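Digeranylgeranylglycerophospholipid reductase (Sulfolobus acidocaldarius, PDB 4OPC) catalyses the FAD-dependent hydrogenation of the double bonds in the geranylgeranyl chains of archaeal membrane lipid precursors, giving saturated archaeols. Local coordinates at residues 23-28 / 314-319; 82-87 / 251-256; 205-210 / 361-366. All blocks are in the same frame, centred on the assembly; numbering follows the deposited sequence.

Interaction 1: residues 23-28 / 314-319; sequences YQLSRR and KAILSA
Leu-317 reaches from helix 302-322 into the angle between Leu-25 and Arg-28, two residues at the C-terminal end of helix 16-25 and in the turn that follows it. Its CD1 lies over one face of the Arg-28 guanidinium, 3.3 Å above the plane and displaced toward the rim, and comes within 3.5 Å of Arg-28 NE. The second methyl, Leu-317 CD2, rests against the aliphatic part of the same side chain, 3.6 Å from Arg-28 CD. The arginine chain is extended from CG to NE (chi2 173°, chi3 179°) and crosses the leucine at about a right angle, which lets methylene and guanidinium share one isobutyl group. Leu-317 also meets Leu-25, whose CD2 is 4.1 Å from Leu-317 CG; the two leucines lie alongside, running in opposing senses. The same Leu-25 methyl is 4.0 Å from Ile-316 CG2, so that one branch serves both residues of the helix. With an alanine here instead of Leu-317, Arg-28 would probably lose the methyl against its guanidinium and a gap would open beside Leu-25 CD2. No hydrogen bond crosses the contact. Within the turn, Ser-26 OG donates to Tyr-23 O (2.7 Å) and is also hydrogen-bonded to Arg-113 NE. Leu-25 packs further on Ala-313, while Ile-316 continues inward onto Val-153, Val-155 and Ile-285, which sets helix 302-322 against strands 153-156 and 284-286 of the Rossmann-type FAD-binding domain, with the end of helix 16-25 packed on its flank.

Interaction 2: residues 82-87 / 251-256; sequences PDMQTV and DKYAPD
Met-84 brings its terminal methyl against both Lys-252 and Tyr-253, and this one carbon makes the close part of the contact. Met-84 CE lies 3.4 Å from Tyr-253 CE1, approaching the ring obliquely, and 3.3 Å from Lys-252 NZ. The thioether chain is extended beyond CG, which carries the methyl out to the two side chains, although the methionine was modelled in two conformers and these distances belong to one of them. Lys-252 CB lies over one face of the Tyr-253 ring, 3.8 Å above its plane and toward the rim. Further into the protein the ring stacks on Trp-217 and meets Phe-206, so the tyrosine is the buried member of the group.

The two segments are a connection between antiparallel strands 70-80 and 87-97 and the end of helix 242-253, which runs out into a loop here. Within the connection Asp-83 forms an Asx turn, its OD1 accepting from Gln-85 N at 2.9 Å, and Met-84, whose side chain points toward the helix end, has a positive phi of 61°.

The polar side is looser and is bridged by water. Lys-252 NZ stands 4.0 Å from Pro-82 O, and two waters fill in between. Water 2 accepts from the ammonium and donates to the carbonyl; its bond from Lys-252 NZ, 2.7 Å, is the shorter of the two ammonium bonds. Water 1 likewise accepts from Lys-252 NZ and lies near Pro-82 O. It is also hydrogen-bonded to Tyr-253 OH (2.6 Å), at the edge of the ring and in its plane; that hydroxyl is bonded to Thr-211 OG1 as well. The bend at chi4 of Lys-252 (-53°) turns the ammonium toward this water pair.

Interaction 3: residues 205-210 / 361-366; sequences IFIDQE and DDINYG
Ile-207 and Ile-363 face each other where the chain near the end of strand 202-206 passes helix 360-368, with their CA atoms 8.1 Å apart. The first segment turns at Asp-208, whose OD1 accepts from Glu-210 N (2.8 Å) nearly along the C-O axis and so closes an Asx turn. The second is regular helix. No hydrogen bond joins the two segments directly, but Asn-360, next to the helical segment, binds both Gln-209 N and Asp-208 OD1 and fastens the turn to the start of the helix.

Ile-363 carries the contact with its CD1. That methyl is 3.7 Å from Ile-207 CG2 on one side and 3.6 Å from Gln-209 NE2 on another; the two isoleucines cross at about a right angle. An extended Ile-363 branch (chi2 162°) carries CD1 out to both partners. Gln-209 is bent at chi2 (-48°), which folds its amide back to the methyl, while its OE1 accepts from Gly-214 N.

Ile-207 also touches the bound phospholipid and belongs to its pocket, with Leu-79 and Tyr-216 packed around it. The contact is mainly apolar, with a glutamine amide at one side of the methyl, at a point where the lipid-binding wall meets a helix. The packing of Ile-363 on Ile-207 is consistent with a second-shell position, and a hydrocarbon surface here with a pocket that accommodates long isoprenoid chains.

In the fold
From the N terminus, helix 16-25 and its following turn come first, and interaction 1 closes the longest loop by joining them to helix 302-322 beside the FAD-binding sheet. Interaction 2 falls entirely within that loop, linking the connection after strand 70-80 to the end of helix 242-253. Interaction 3 starts inside it, at 205-210, but ends beyond it at 361-366, and therefore crosses both of the others. Interactions 2 and 3 adjoin, their centres 11 Å apart, with Asp-83 N probably hydrogen-bonded to Asn-364 OD1. They tie the eight-stranded sheet to two helices, on the opposite side of the chain's centre from interaction 1.

Interaction 1: residues 23-28 / 314-319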
ATOM      1  N   TYR A  23      13.105 -11.458   5.703  1.00 14.92           N
ATOM      2  CA  TYR A  23      13.847 -11.042   6.880  1.00 13.94           C
ATOM      3  C   TYR A  23      13.223 -11.618   8.153  1.00 14.56           C
ATOM      4  O   TYR A  23      13.921 -12.169   9.008  1.00 16.29           O
ATOM      5  CB  TYR A  23      13.925  -9.516   6.955  1.00 15.45           C
ATOM      6  CG  TYR A  23      14.834  -9.031   8.047  1.00 16.20           C
ATOM      7  CD1 TYR A  23      16.212  -8.968   7.855  1.00 18.72           C
ATOM      8  CD2 TYR A  23      14.328  -8.653   9.277  1.00 20.76           C
ATOM      9  CE1 TYR A  23      17.055  -8.531   8.860  1.00 21.52           C
ATOM     10  CE2 TYR A  23      15.165  -8.210  10.291  1.00 29.46           C
ATOM     11  CZ  TYR A  23      16.523  -8.152  10.073  1.00 28.44           C
ATOM     12  OH  TYR A  23      17.364  -7.711  11.070  1.00 32.96           O
ATOM     13  N   GLN A  24      11.904 -11.527   8.256  1.00 14.35           N
ATOM     14  CA  GLN A  24      11.196 -12.000   9.440  1.00 14.50           C
ATOM     15  C   GLN A  24      11.230 -13.523   9.607  1.00 17.10           C
ATOM     16  O   GLN A  24      11.074 -14.020  10.718  1.00 19.16           O
ATOM     17  CB  GLN A  24       9.742 -11.483   9.439  1.00 15.82           C
ATOM     18  CG  GLN A  24       9.613  -9.964   9.433  1.00 16.70           C
ATOM     19  CD  GLN A  24       9.828  -9.325  10.785  1.00 20.17           C
ATOM     20  OE1 GLN A  24      10.373  -9.937  11.706  1.00 24.54           O
ATOM     21  NE2 GLN A  24       9.404  -8.075  10.914  1.00 22.06           N
ATOM     22  N   LEU A  25      11.413 -14.255   8.509  1.00 15.49           N
ATOM     23  CA  LEU A  25      11.496 -15.720   8.574  1.00 14.93           C
ATOM     24  C   LEU A  25      12.912 -16.236   8.778  1.00 16.59           C
ATOM     25  O   LEU A  25      13.112 -17.429   9.009  1.00 18.52           O
ATOM     26  CB  LEU A  25      10.912 -16.355   7.315  1.00 15.29           C
ATOM     27  CG  LEU A  25       9.388 -16.364   7.225  1.00 14.51           C
ATOM     28  CD1 LEU A  25       8.963 -16.669   5.796  1.00 21.27           C
ATOM     29  CD2 LEU A  25       8.800 -17.359   8.202  1.00 19.55           C
ATOM     30  N   SER A  26      13.893 -15.341   8.713  1.00 16.79           N
ATOM     31  CA  SER A  26      15.292 -15.752   8.722  1.00 16.51           C
ATOM     32  C   SER A  26      15.799 -16.122  10.124  1.00 15.81           C
ATOM     33  O   SER A  26      15.150 -15.839  11.131  1.00 19.87           O
ATOM     34  CB  SER A  26      16.167 -14.665   8.087  1.00 17.95           C
ATOM     35  OG  SER A  26      16.272 -13.525   8.923  1.00 18.39           O
ATOM     36  N   ARG A  27      16.970 -16.754  10.174  1.00 16.15           N
ATOM     37  CA  ARG A  27      17.570 -17.245  11.417  1.00 18.05           C
ATOM     38  C   ARG A  27      16.705 -18.246  12.178  1.00 17.53           C
ATOM     39  O   ARG A  27      16.820 -18.369  13.391  1.00 20.47           O
ATOM     40  CB  ARG A  27      17.967 -16.092  12.345  1.00 21.47           C
ATOM     41  CG  ARG A  27      19.242 -15.405  11.950  1.00 23.52           C
ATOM     42  CD  ARG A  27      19.908 -14.696  13.113  1.00 24.90           C
ATOM     43  NE  ARG A  27      21.167 -14.116  12.660  1.00 23.87           N
ATOM     44  CZ  ARG A  27      21.824 -13.140  13.267  1.00 23.75           C
ATOM     45  NH1 ARG A  27      21.373 -12.624  14.403  1.00 26.44           N
ATOM     46  NH2 ARG A  27      22.960 -12.688  12.749  1.00 27.36           N
ATOM     47  N   ARG A  28      15.867 -18.985  11.460  1.00 19.67           N
ATOM     48  CA  ARG A  28      14.989 -19.946  12.116  1.00 21.18           C
ATOM     49  C   ARG A  28      15.179 -21.400  11.689  1.00 21.98           C
ATOM     50  O   ARG A  28      14.480 -22.285  12.177  1.00 28.03           O
ATOM     51  CB  ARG A  28      13.535 -19.518  11.962  1.00 19.99           C
ATOM     52  CG  ARG A  28      13.219 -18.324  12.845  1.00 22.71           C
ATOM     53  CD  ARG A  28      11.847 -17.766  12.584  1.00 35.17           C
ATOM     54  NE  ARG A  28      11.584 -16.633  13.465  1.00 49.83           N
ATOM     55  CZ  ARG A  28      11.115 -16.740  14.704  1.00 47.19           C
ATOM     56  NH1 ARG A  28      10.842 -17.933  15.219  1.00 49.89           N
ATOM     57  NH2 ARG A  28      10.913 -15.650  15.428  1.00 38.95           N
ATOM     58  N   LYS A 314       4.641 -14.753  10.755  1.00 16.06           N
ATOM     59  CA  LYS A 314       4.009 -15.305  11.955  1.00 17.95           C
ATOM     60  C   LYS A 314       3.108 -16.497  11.630  1.00 15.88           C
ATOM     61  O   LYS A 314       3.144 -17.525  12.320  1.00 19.26           O
ATOM     62  CB  LYS A 314       3.185 -14.231  12.660  1.00 19.45           C
ATOM     63  CG  LYS A 314       3.958 -13.397  13.658  1.00 39.31           C
ATOM     64  CD  LYS A 314       3.027 -12.430  14.380  1.00 52.29           C
ATOM     65  CE  LYS A 314       1.817 -13.154  14.957  1.00 45.81           C
ATOM     66  NZ  LYS A 314       1.005 -12.269  15.841  1.00 53.95           N
ATOM     67  N   ALA A 315       2.303 -16.361  10.585  1.00 15.31           N
ATOM     68  CA  ALA A 315       1.370 -17.402  10.189  1.00 15.05           C
ATOM     69  C   ALA A 315       2.112 -18.648   9.711  1.00 16.81           C
ATOM     70  O   ALA A 315       1.711 -19.780  10.001  1.00 16.13           O
ATOM     71  CB  ALA A 315       0.437 -16.880   9.098  1.00 17.02           C
ATOM     72  N   ILE A 316       3.197 -18.434   8.980  1.00 14.53           N
ATOM     73  CA  ILE A 316       3.983 -19.538   8.451  1.00 15.89           C
ATOM     74  C   ILE A 316       4.664 -20.311   9.570  1.00 19.03           C
ATOM     75  O   ILE A 316       4.645 -21.546   9.577  1.00 16.95           O
ATOM     76  CB  ILE A 316       4.985 -19.026   7.411  1.00 14.08           C
ATOM     77  CG1 ILE A 316       4.225 -18.651   6.145  1.00 13.88           C
ATOM     78  CG2 ILE A 316       6.052 -20.074   7.100  1.00 16.13           C
ATOM     79  CD1 ILE A 316       5.027 -17.822   5.173  1.00 14.76           C
ATOM     80  N   LEU A 317       5.227 -19.592  10.540  1.00 15.10           N
ATOM     81  CA  LEU A 317       5.843 -20.259  11.683  1.00 17.30           C
ATOM     82  C   LEU A 317       4.819 -21.104  12.438  1.00 20.00           C
ATOM     83  O   LEU A 317       5.133 -22.216  12.866  1.00 21.53           O
ATOM     84  CB  LEU A 317       6.543 -19.250  12.595  1.00 22.42           C
ATOM     85  CG  LEU A 317       7.742 -18.570  11.927  1.00 19.78           C
ATOM     86  CD1 LEU A 317       8.263 -17.417  12.773  1.00 26.91           C
ATOM     87  CD2 LEU A 317       8.852 -19.569  11.619  1.00 27.75           C
ATOM     88  N   SER A 318       3.596 -20.609  12.587  1.00 21.84           N
ATOM     89  CA  SER A 318       2.555 -21.394  13.236  0.53 26.23           C
ATOM     90  C   SER A 318       2.201 -22.641  12.428  1.00 29.06           C
ATOM     91  O   SER A 318       2.041 -23.731  12.991  1.00 23.89           O
ATOM     92  CB  SER A 318       1.319 -20.535  13.488  0.53 28.70           C
ATOM     93  OG  SER A 318       1.614 -19.525  14.433  0.53 26.80           O
ATOM     94  N   ALA A 319       2.103 -22.490  11.113  1.00 20.06           N
ATOM     95  CA  ALA A 319       1.785 -23.615  10.239  1.00 18.93           C
ATOM     96  C   ALA A 319       2.836 -24.719  10.312  1.00 20.26           C
ATOM     97  O   ALA A 319       2.501 -25.906  10.225  1.00 19.15           O
ATOM     98  CB  ALA A 319       1.605 -23.141   8.803  1.00 19.12           C
TER

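Interaction 2: residues 82-87 / 251-256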
ATOM      1  N   PRO A  82      -6.981  22.994  -2.431  1.00 14.52           N
ATOM      2  CA  PRO A  82      -6.873  23.298  -3.864  1.00 15.78           C
ATOM      3  C   PRO A  82      -6.487  24.742  -4.162  1.00 16.17           C
ATOM      4  O   PRO A  82      -5.662  24.961  -5.045  1.00 17.11           O
ATOM      5  CB  PRO A  82      -8.270  22.975  -4.388  1.00 16.41           C
ATOM      6  CG  PRO A  82      -8.704  21.822  -3.513  1.00 15.45           C
ATOM      7  CD  PRO A  82      -8.138  22.129  -2.137  1.00 15.36           C
ATOM      8  N   ASP A  83      -7.056  25.706  -3.440  1.00 15.69           N
ATOM      9  CA  ASP A  83      -6.694  27.108  -3.656  1.00 15.41           C
ATOM     10  C   ASP A  83      -5.403  27.553  -2.963  1.00 16.11           C
ATOM     11  O   ASP A  83      -4.992  28.712  -3.086  1.00 19.16           O
ATOM     12  CB  ASP A  83      -7.871  28.049  -3.322  1.00 16.57           C
ATOM     13  CG  ASP A  83      -8.294  28.014  -1.849  1.00 17.55           C
ATOM     14  OD1 ASP A  83      -7.542  27.544  -0.971  1.00 17.44           O
ATOM     15  OD2 ASP A  83      -9.407  28.515  -1.556  1.00 21.07           O
ATOM     16  N   MET A  84      -4.784  26.616  -2.253  1.00 16.16           N
ATOM     17  CA  MET A  84      -3.534  26.824  -1.520  0.52 18.04           C
ATOM     18  C   MET A  84      -3.631  27.883  -0.436  1.00 18.45           C
ATOM     19  O   MET A  84      -2.621  28.321   0.115  1.00 18.62           O
ATOM     20  CB  MET A  84      -2.376  27.122  -2.469  0.52 26.16           C
ATOM     21  CG  MET A  84      -2.026  25.947  -3.351  0.52 23.11           C
ATOM     22  SD  MET A  84      -0.562  26.304  -4.320  0.52 21.53           S
ATOM     23  CE  MET A  84      -0.431  24.812  -5.283  0.52 19.10           C
ATOM     24  N   GLN A  85      -4.860  28.273  -0.103  1.00 15.13           N
ATOM     25  CA  GLN A  85      -5.063  29.255   0.950  1.00 17.77           C
ATOM     26  C   GLN A  85      -5.103  28.640   2.351  1.00 18.32           C
ATOM     27  O   GLN A  85      -4.956  29.344   3.348  1.00 21.65           O
ATOM     28  CB  GLN A  85      -6.314  30.100   0.678  1.00 20.16           C
ATOM     29  CG  GLN A  85      -6.221  30.913  -0.619  1.00 18.91           C
ATOM     30  CD  GLN A  85      -7.457  31.741  -0.873  1.00 21.16           C
ATOM     31  OE1 GLN A  85      -8.177  32.094   0.056  1.00 25.19           O
ATOM     32  NE2 GLN A  85      -7.715  32.041  -2.138  1.00 28.10           N
ATOM     33  N   THR A  86      -5.305  27.332   2.436  1.00 17.17           N
ATOM     34  CA  THR A  86      -5.311  26.686   3.736  1.00 17.33           C
ATOM     35  C   THR A  86      -4.350  25.501   3.746  1.00 15.76           C
ATOM     36  O   THR A  86      -4.453  24.599   2.915  1.00 17.39           O
ATOM     37  CB  THR A  86      -6.721  26.196   4.133  1.00 17.04           C
ATOM     38  OG1 THR A  86      -7.661  27.273   4.021  1.00 18.46           O
ATOM     39  CG2 THR A  86      -6.707  25.689   5.561  1.00 20.14           C
ATOM     40  N   VAL A  87      -3.417  25.517   4.695  1.00 15.93           N
ATOM     41  CA  VAL A  87      -2.468  24.426   4.874  1.00 16.99           C
ATOM     42  C   VAL A  87      -2.664  23.823   6.256  1.00 18.90           C
ATOM     43  O   VAL A  87      -2.596  24.526   7.262  1.00 22.36           O
ATOM     44  CB  VAL A  87      -1.016  24.914   4.746  1.00 17.00           C
ATOM     45  CG1 VAL A  87      -0.045  23.768   5.014  1.00 19.75           C
ATOM     46  CG2 VAL A  87      -0.776  25.485   3.364  1.00 22.22           C
ATOM     47  N   ASP A 251       4.738  22.968 -12.808  1.00 19.64           N
ATOM     48  CA  ASP A 251       5.160  24.308 -12.388  1.00 20.13           C
ATOM     49  C   ASP A 251       4.340  24.877 -11.220  1.00 21.97           C
ATOM     50  O   ASP A 251       4.833  25.714 -10.464  1.00 23.73           O
ATOM     51  CB  ASP A 251       5.110  25.292 -13.561  1.00 21.73           C
ATOM     52  CG  ASP A 251       6.179  25.025 -14.603  1.00 36.76           C
ATOM     53  OD1 ASP A 251       7.109  24.229 -14.340  1.00 35.53           O
ATOM     54  OD2 ASP A 251       6.097  25.633 -15.694  1.00 35.35           O
ATOM     55  N   LYS A 252       3.091  24.442 -11.092  1.00 19.40           N
ATOM     56  CA  LYS A 252       2.241  24.870  -9.997  1.00 20.12           C
ATOM     57  C   LYS A 252       2.808  24.378  -8.668  1.00 20.57           C
ATOM     58  O   LYS A 252       2.778  25.099  -7.670  1.00 24.68           O
ATOM     59  CB  LYS A 252       0.827  24.328 -10.204  1.00 26.97           C
ATOM     60  CG  LYS A 252      -0.256  25.009  -9.392  1.00 33.88           C
ATOM     61  CD  LYS A 252      -1.624  24.486  -9.815  1.00 29.54           C
ATOM     62  CE  LYS A 252      -2.755  25.262  -9.160  1.00 47.89           C
ATOM     63  NZ  LYS A 252      -2.621  25.321  -7.680  1.00 45.62           N
ATOM     64  N   TYR A 253       3.344  23.166  -8.665  1.00 18.19           N
ATOM     65  CA  TYR A 253       3.738  22.511  -7.422  1.00 19.74           C
ATOM     66  C   TYR A 253       5.240  22.473  -7.191  1.00 23.88           C
ATOM     67  O   TYR A 253       5.695  22.286  -6.062  1.00 23.98           O
ATOM     68  CB  TYR A 253       3.148  21.104  -7.371  1.00 18.22           C
ATOM     69  CG  TYR A 253       1.658  21.150  -7.573  1.00 15.61           C
ATOM     70  CD1 TYR A 253       0.831  21.675  -6.589  1.00 17.10           C
ATOM     71  CD2 TYR A 253       1.082  20.714  -8.758  1.00 16.65           C
ATOM     72  CE1 TYR A 253      -0.532  21.749  -6.773  1.00 17.57           C
ATOM     73  CE2 TYR A 253      -0.289  20.786  -8.955  1.00 15.80           C
ATOM     74  CZ  TYR A 253      -1.085  21.304  -7.953  1.00 16.19           C
ATOM     75  OH  TYR A 253      -2.446  21.389  -8.133  1.00 17.72           O
ATOM     76  N   ALA A 254       6.008  22.642  -8.265  1.00 20.07           N
ATOM     77  CA  ALA A 254       7.462  22.606  -8.177  1.00 21.26           C
ATOM     78  C   ALA A 254       8.066  23.641  -9.117  1.00 22.69           C
ATOM     79  O   ALA A 254       8.757  23.288 -10.074  1.00 22.80           O
ATOM     80  CB  ALA A 254       7.978  21.209  -8.516  1.00 21.04           C
ATOM     81  N   PRO A 255       7.817  24.931  -8.849  1.00 22.63           N
ATOM     82  CA  PRO A 255       8.365  25.970  -9.721  1.00 24.08           C
ATOM     83  C   PRO A 255       9.884  26.050  -9.598  1.00 24.54           C
ATOM     84  O   PRO A 255      10.529  26.635 -10.461  1.00 28.77           O
ATOM     85  CB  PRO A 255       7.725  27.251  -9.179  1.00 25.90           C
ATOM     86  CG  PRO A 255       7.433  26.947  -7.755  1.00 27.59           C
ATOM     87  CD  PRO A 255       7.046  25.500  -7.729  1.00 26.20           C
ATOM     88  N   ASP A 256      10.430  25.439  -8.551  1.00 24.51           N
ATOM     89  CA  ASP A 256      11.840  25.566  -8.201  1.00 28.14           C
ATOM     90  C   ASP A 256      12.754  24.495  -8.788  1.00 25.09           C
ATOM     91  O   ASP A 256      13.972  24.590  -8.646  1.00 29.67           O
ATOM     92  CB  ASP A 256      12.002  25.571  -6.675  1.00 29.63           C
ATOM     93  CG  ASP A 256      11.355  24.360  -6.004  1.00 32.02           C
ATOM     94  OD1 ASP A 256      10.241  23.953  -6.405  1.00 24.77           O
ATOM     95  OD2 ASP A 256      11.961  23.819  -5.055  1.00 31.57           O
TER
HETATM   96  O   HOH W   1      -3.629  22.895  -6.375  1.00 17.70           O
HETATM   97  O   HOH W   2      -4.195  27.205  -6.491  1.00 44.83           O

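Interaction 3: residues 205-210 / 361-366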
ATOM      1  N   ILE A 205       1.652  17.733   0.449  1.00 13.72           N
ATOM      2  CA  ILE A 205       0.599  17.054  -0.292  1.00 13.62           C
ATOM      3  C   ILE A 205      -0.402  18.114  -0.726  1.00 12.64           C
ATOM      4  O   ILE A 205      -0.862  18.915   0.099  1.00 13.64           O
ATOM      5  CB  ILE A 205      -0.096  15.990   0.572  1.00 12.88           C
ATOM      6  CG1 ILE A 205       0.883  14.839   0.825  1.00 15.33           C
ATOM      7  CG2 ILE A 205      -1.359  15.470  -0.117  1.00 16.60           C
ATOM      8  CD1 ILE A 205       0.321  13.734   1.711  1.00 17.88           C
ATOM      9  N   PHE A 206      -0.725  18.142  -2.016  1.00 12.76           N
ATOM     10  CA  PHE A 206      -1.607  19.151  -2.582  1.00 12.28           C
ATOM     11  C   PHE A 206      -2.863  18.483  -3.098  1.00 13.09           C
ATOM     12  O   PHE A 206      -2.821  17.713  -4.063  1.00 13.85           O
ATOM     13  CB  PHE A 206      -0.915  19.873  -3.739  1.00 13.44           C
ATOM     14  CG  PHE A 206       0.404  20.504  -3.383  1.00 15.62           C
ATOM     15  CD1 PHE A 206       0.469  21.810  -2.932  1.00 18.71           C
ATOM     16  CD2 PHE A 206       1.585  19.796  -3.538  1.00 15.82           C
ATOM     17  CE1 PHE A 206       1.696  22.395  -2.632  1.00 18.93           C
ATOM     18  CE2 PHE A 206       2.802  20.379  -3.234  1.00 20.05           C
ATOM     19  CZ  PHE A 206       2.854  21.668  -2.780  1.00 20.43           C
ATOM     20  N   ILE A 207      -3.985  18.775  -2.455  1.00 14.77           N
ATOM     21  CA  ILE A 207      -5.257  18.252  -2.908  1.00 15.62           C
ATOM     22  C   ILE A 207      -5.780  19.139  -4.031  1.00 14.83           C
ATOM     23  O   ILE A 207      -5.787  20.361  -3.906  1.00 16.28           O
ATOM     24  CB  ILE A 207      -6.274  18.244  -1.766  1.00 16.78           C
ATOM     25  CG1 ILE A 207      -5.696  17.499  -0.569  1.00 20.46           C
ATOM     26  CG2 ILE A 207      -7.573  17.604  -2.230  1.00 22.84           C
ATOM     27  CD1 ILE A 207      -5.290  16.071  -0.876  1.00 33.80           C
ATOM     28  N   ASP A 208      -6.197  18.530  -5.139  1.00 13.86           N
ATOM     29  CA  ASP A 208      -6.780  19.286  -6.235  1.00 15.04           C
ATOM     30  C   ASP A 208      -7.453  18.351  -7.238  1.00 19.38           C
ATOM     31  O   ASP A 208      -6.783  17.594  -7.943  1.00 18.53           O
ATOM     32  CB  ASP A 208      -5.719  20.146  -6.935  1.00 16.47           C
ATOM     33  CG  ASP A 208      -6.327  21.192  -7.847  1.00 18.01           C
ATOM     34  OD1 ASP A 208      -7.258  20.870  -8.616  1.00 18.45           O
ATOM     35  OD2 ASP A 208      -5.885  22.354  -7.811  1.00 21.56           O
ATOM     36  N   GLN A 209      -8.778  18.415  -7.309  1.00 15.91           N
ATOM     37  CA  GLN A 209      -9.532  17.517  -8.172  1.00 18.30           C
ATOM     38  C   GLN A 209      -9.389  17.820  -9.661  1.00 18.82           C
ATOM     39  O   GLN A 209      -9.728  16.981 -10.501  1.00 26.48           O
ATOM     40  CB  GLN A 209     -11.004  17.490  -7.743  1.00 21.82           C
ATOM     41  CG  GLN A 209     -11.197  17.055  -6.301  1.00 28.79           C
ATOM     42  CD  GLN A 209     -10.408  15.795  -5.927  1.00 62.37           C
ATOM     43  OE1 GLN A 209     -10.213  14.887  -6.740  1.00 37.09           O
ATOM     44  NE2 GLN A 209      -9.953  15.741  -4.682  1.00 55.78           N
ATOM     45  N   GLU A 210      -8.890  19.005  -9.999  1.00 17.49           N
ATOM     46  CA  GLU A 210      -8.667  19.364 -11.394  1.00 19.75           C
ATOM     47  C   GLU A 210      -7.299  18.906 -11.894  1.00 19.03           C
ATOM     48  O   GLU A 210      -7.168  18.447 -13.030  1.00 21.55           O
ATOM     49  CB  GLU A 210      -8.803  20.871 -11.596  1.00 25.57           C
ATOM     50  CG  GLU A 210     -10.214  21.380 -11.430  1.00 35.44           C
ATOM     51  CD  GLU A 210     -10.318  22.878 -11.642  1.00 48.77           C
ATOM     52  OE1 GLU A 210      -9.291  23.502 -11.993  1.00 56.77           O
ATOM     53  OE2 GLU A 210     -11.424  23.427 -11.454  1.00 50.50           O
ATOM     54  N   ASP A 361     -14.285  23.214  -4.519  1.00 15.48           N
ATOM     55  CA  ASP A 361     -14.968  24.187  -3.666  1.00 16.00           C
ATOM     56  C   ASP A 361     -15.273  23.573  -2.305  1.00 14.97           C
ATOM     57  O   ASP A 361     -15.138  24.247  -1.281  1.00 17.19           O
ATOM     58  CB  ASP A 361     -16.264  24.702  -4.308  1.00 17.95           C
ATOM     59  CG  ASP A 361     -16.012  25.663  -5.461  1.00 23.25           C
ATOM     60  OD1 ASP A 361     -14.900  26.230  -5.557  1.00 25.04           O
ATOM     61  OD2 ASP A 361     -16.941  25.856  -6.272  1.00 28.81           O
ATOM     62  N   ASP A 362     -15.679  22.305  -2.297  1.00 15.39           N
ATOM     63  CA  ASP A 362     -15.956  21.595  -1.040  1.00 15.93           C
ATOM     64  C   ASP A 362     -14.720  21.509  -0.152  1.00 16.86           C
ATOM     65  O   ASP A 362     -14.795  21.746   1.061  1.00 18.19           O
ATOM     66  CB  ASP A 362     -16.416  20.162  -1.287  1.00 16.86           C
ATOM     67  CG  ASP A 362     -17.775  20.062  -1.922  1.00 16.70           C
ATOM     68  OD1 ASP A 362     -18.617  20.959  -1.726  1.00 17.34           O
ATOM     69  OD2 ASP A 362     -18.013  19.028  -2.581  1.00 18.81           O
ATOM     70  N   ILE A 363     -13.595  21.141  -0.752  1.00 17.32           N
ATOM     71  CA  ILE A 363     -12.360  20.963  -0.002  1.00 14.94           C
ATOM     72  C   ILE A 363     -11.822  22.307   0.494  1.00 18.88           C
ATOM     73  O   ILE A 363     -11.432  22.436   1.659  1.00 18.46           O
ATOM     74  CB  ILE A 363     -11.329  20.223  -0.842  1.00 16.06           C
ATOM     75  CG1 ILE A 363     -11.920  18.877  -1.275  1.00 17.30           C
ATOM     76  CG2 ILE A 363     -10.031  20.026  -0.044  1.00 17.91           C
ATOM     77  CD1 ILE A 363     -11.213  18.219  -2.458  1.00 21.47           C
ATOM     78  N   ASN A 364     -11.827  23.318  -0.374  1.00 15.99           N
ATOM     79  CA  ASN A 364     -11.433  24.658   0.045  1.00 15.88           C
ATOM     80  C   ASN A 364     -12.253  25.154   1.232  1.00 17.08           C
ATOM     81  O   ASN A 364     -11.709  25.708   2.188  1.00 19.46           O
ATOM     82  CB  ASN A 364     -11.578  25.658  -1.106  1.00 16.18           C
ATOM     83  CG  ASN A 364     -10.502  25.484  -2.161  1.00 17.37           C
ATOM     84  OD1 ASN A 364      -9.381  25.066  -1.857  1.00 17.14           O
ATOM     85  ND2 ASN A 364     -10.828  25.812  -3.399  1.00 19.93           N
ATOM     86  N   TYR A 365     -13.569  24.976   1.148  1.00 16.04           N
ATOM     87  CA  TYR A 365     -14.473  25.433   2.193  1.00 16.78           C
ATOM     88  C   TYR A 365     -14.251  24.672   3.492  1.00 17.28           C
ATOM     89  O   TYR A 365     -14.126  25.279   4.558  1.00 20.30           O
ATOM     90  CB  TYR A 365     -15.909  25.249   1.722  1.00 18.14           C
ATOM     91  CG  TYR A 365     -16.945  25.786   2.664  1.00 19.30           C
ATOM     92  CD1 TYR A 365     -17.264  27.135   2.669  1.00 19.68           C
ATOM     93  CD2 TYR A 365     -17.618  24.944   3.542  1.00 20.57           C
ATOM     94  CE1 TYR A 365     -18.234  27.640   3.526  1.00 22.20           C
ATOM     95  CE2 TYR A 365     -18.584  25.438   4.400  1.00 24.83           C
ATOM     96  CZ  TYR A 365     -18.880  26.778   4.389  1.00 21.48           C
ATOM     97  OH  TYR A 365     -19.843  27.272   5.241  1.00 25.94           O
ATOM     98  N   GLY A 366     -14.212  23.347   3.401  1.00 19.14           N
ATOM     99  CA  GLY A 366     -14.053  22.504   4.570  1.00 20.73           C
ATOM    100  C   GLY A 366     -12.732  22.747   5.279  1.00 21.32           C
ATOM    101  O   GLY A 366     -12.680  22.796   6.505  1.00 24.45           O
TER